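Local coordinates for erythromycin C-12 hydroxylase (Saccharopolyspora erythraea, PDB 2JJO), which hydroxylates erythromycin D at C-12 of its macrolactone ring, a haem-dependent P450 reaction that yields erythromycin C, at residues P144-A149 with M157-F162. The protein carries 1 engineered substitution. Sequence-based numbering, arbitrary orientation.
Sequences PVTIVA and MDHEQF
Val145, Thr146 and Ala149 meet His159 and Phe162 in a side-chain packing contact between two successive helices of the P450 fold, helix E (142-151) and the beginning of helix F (159-170), joined by a short connection. No hydrogen bond crosses it; the CA atoms come nearest at Val145 and His159, 6.4 Å apart. Val145 sends its two methyls to different rings: its chi1 of 76° puts CG1 between the backbone N and the carbonyl carbon and CG2 anti to that N, and the two diverge. Val145 CG1 lies over one face of the His159 imidazole in a CH-pi contact, 4.2 Å from the ring centroid. Val145 CG2 instead reaches the edge of the Phe162 ring, close to its plane, with 3.8 Å to Phe162 CD2. The imidazole reaches across to helix E, where its far end touches two more residues: His159 NE2 is 3.6 Å from Ala149 CB, and His159 CE1 is 3.2 Å from Thr146 OG1. That hydroxyl is hydrogen-bonded to Pro142 O, one turn earlier in the same helix, and lies against the CE1 carbon without a hydrogen bond to the ring. Ala149 CB also approaches the Phe162 edge, 4.3 Å from CE2. Leu154, in the connection, touches both Ala149 and Phe162. On other sides of helix E, Pro144 and Val148 pack on helix I (228-259), Pro144 and Ile147 on helix L (356-374), and Ile147 on Ile118 of helix D (115-127), the four forming the conserved helical core of P450s.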
loop_
_atom_site.group_PDB
_atom_site.type_symbol
_atom_site.label_atom_id
_atom_site.label_comp_id
_atom_site.label_asym_id
_atom_site.label_seq_id
_atom_site.Cartn_x
_atom_site.Cartn_y
_atom_site.Cartn_z
ATOM N N PRO A 144 -11.417 1.905 4.727
ATOM C CA PRO A 144 -10.426 0.804 4.783
ATOM C C PRO A 144 -10.146 0.259 6.222
ATOM O O PRO A 144 -9.990 -0.955 6.377
ATOM C CB PRO A 144 -9.151 1.440 4.192
ATOM C CG PRO A 144 -9.644 2.544 3.337
ATOM C CD PRO A 144 -10.882 3.087 4.025
ATOM N N VAL A 145 -10.073 1.124 7.238
ATOM C CA VAL A 145 -9.851 0.638 8.639
ATOM C C VAL A 145 -11.023 -0.263 9.141
ATOM O O VAL A 145 -10.800 -1.308 9.813
ATOM C CB VAL A 145 -9.441 1.818 9.633
ATOM C CG1 VAL A 145 -10.630 2.673 10.021
ATOM C CG2 VAL A 145 -8.733 1.295 10.908
ATOM N N THR A 146 -12.258 0.108 8.770
ATOM C CA THR A 146 -13.450 -0.698 9.106
ATOM C C THR A 146 -13.381 -2.057 8.463
ATOM O O THR A 146 -13.596 -3.066 9.138
ATOM C CB THR A 146 -14.774 0.018 8.710
ATOM O OG1 THR A 146 -14.840 1.272 9.394
ATOM C CG2 THR A 146 -16.008 -0.821 9.010
ATOM N N ILE A 147 -13.096 -2.104 7.159
ATOM C CA ILE A 147 -13.102 -3.389 6.455
ATOM C C ILE A 147 -11.977 -4.300 6.946
ATOM O O ILE A 147 -12.186 -5.536 7.107
ATOM C CB ILE A 147 -13.040 -3.210 4.901
ATOM C CG1 ILE A 147 -14.269 -2.429 4.373
ATOM C CG2 ILE A 147 -12.889 -4.548 4.204
ATOM C CD1 ILE A 147 -15.665 -2.924 4.928
ATOM N N VAL A 148 -10.800 -3.726 7.216
ATOM C CA VAL A 148 -9.702 -4.576 7.737
ATOM C C VAL A 148 -9.959 -5.016 9.198
ATOM O O VAL A 148 -9.639 -6.161 9.577
ATOM C CB VAL A 148 -8.261 -3.975 7.542
ATOM C CG1 VAL A 148 -7.970 -2.801 8.475
ATOM C CG2 VAL A 148 -7.207 -5.088 7.675
ATOM N N ALA A 149 -10.526 -4.122 10.005
ATOM C CA ALA A 149 -10.851 -4.469 11.420
ATOM C C ALA A 149 -11.841 -5.608 11.391
ATOM O O ALA A 149 -11.697 -6.564 12.145
ATOM C CB ALA A 149 -11.441 -3.289 12.158
ATOM N N MET A 157 -14.437 0.480 18.148
ATOM C CA MET A 157 -13.885 1.394 19.148
ATOM C C MET A 157 -12.368 1.535 19.005
ATOM O O MET A 157 -11.789 2.544 19.420
ATOM C CB MET A 157 -14.251 0.932 20.577
ATOM C CG MET A 157 -14.514 2.087 21.572
ATOM S SD MET A 157 -16.175 2.849 21.537
ATOM C CE MET A 157 -15.874 4.332 22.482
ATOM N N ASP A 158 -11.741 0.549 18.344
ATOM C CA ASP A 158 -10.279 0.490 18.237
ATOM C C ASP A 158 -9.705 1.099 16.960
ATOM O O ASP A 158 -8.468 1.145 16.810
ATOM C CB ASP A 158 -9.798 -0.963 18.462
ATOM C CG ASP A 158 -10.148 -1.479 19.860
ATOM O OD1 ASP A 158 -10.203 -2.696 20.052
ATOM O OD2 ASP A 158 -10.401 -0.664 20.788
ATOM N N HIS A 159 -10.583 1.597 16.066
ATOM C CA HIS A 159 -10.152 2.198 14.794
ATOM C C HIS A 159 -9.215 3.390 14.988
ATOM O O HIS A 159 -8.298 3.567 14.214
ATOM C CB HIS A 159 -11.321 2.677 13.930
ATOM C CG HIS A 159 -12.236 1.597 13.443
ATOM N ND1 HIS A 159 -13.405 1.886 12.774
ATOM C CD2 HIS A 159 -12.175 0.247 13.525
ATOM C CE1 HIS A 159 -14.023 0.761 12.456
ATOM N NE2 HIS A 159 -13.283 -0.251 12.881
ATOM N N GLU A 160 -9.453 4.207 16.021
ATOM C CA GLU A 160 -8.612 5.394 16.250
ATOM C C GLU A 160 -7.172 5.043 16.671
ATOM O O GLU A 160 -6.211 5.679 16.221
ATOM C CB GLU A 160 -9.265 6.359 17.252
ATOM C CG GLU A 160 -9.499 7.742 16.645
ATOM C CD GLU A 160 -10.189 7.673 15.277
ATOM O OE1 GLU A 160 -9.838 8.457 14.351
ATOM O OE2 GLU A 160 -11.099 6.823 15.126
ATOM N N GLN A 161 -7.040 4.055 17.552
ATOM C CA GLN A 161 -5.738 3.463 17.899
ATOM C C GLN A 161 -4.997 3.057 16.636
ATOM O O GLN A 161 -3.809 3.377 16.481
ATOM C CB GLN A 161 -5.943 2.238 18.778
ATOM C CG GLN A 161 -6.341 2.550 20.190
ATOM C CD GLN A 161 -5.951 1.449 21.167
ATOM O OE1 GLN A 161 -6.470 0.334 21.094
ATOM N NE2 GLN A 161 -5.039 1.770 22.108
ATOM N N PHE A 162 -5.711 2.403 15.701
ATOM C CA PHE A 162 -5.101 1.935 14.436
ATOM C C PHE A 162 -4.561 3.084 13.581
ATOM O O PHE A 162 -3.465 2.999 13.025
ATOM C CB PHE A 162 -6.069 1.076 13.612
ATOM C CG PHE A 162 -6.569 -0.149 14.332
ATOM C CD1 PHE A 162 -5.854 -0.694 15.390
ATOM C CD2 PHE A 162 -7.751 -0.777 13.924
ATOM C CE1 PHE A 162 -6.308 -1.807 16.070
ATOM C CE2 PHE A 162 -8.210 -1.891 14.568
ATOM C CZ PHE A 162 -7.493 -2.420 15.655
#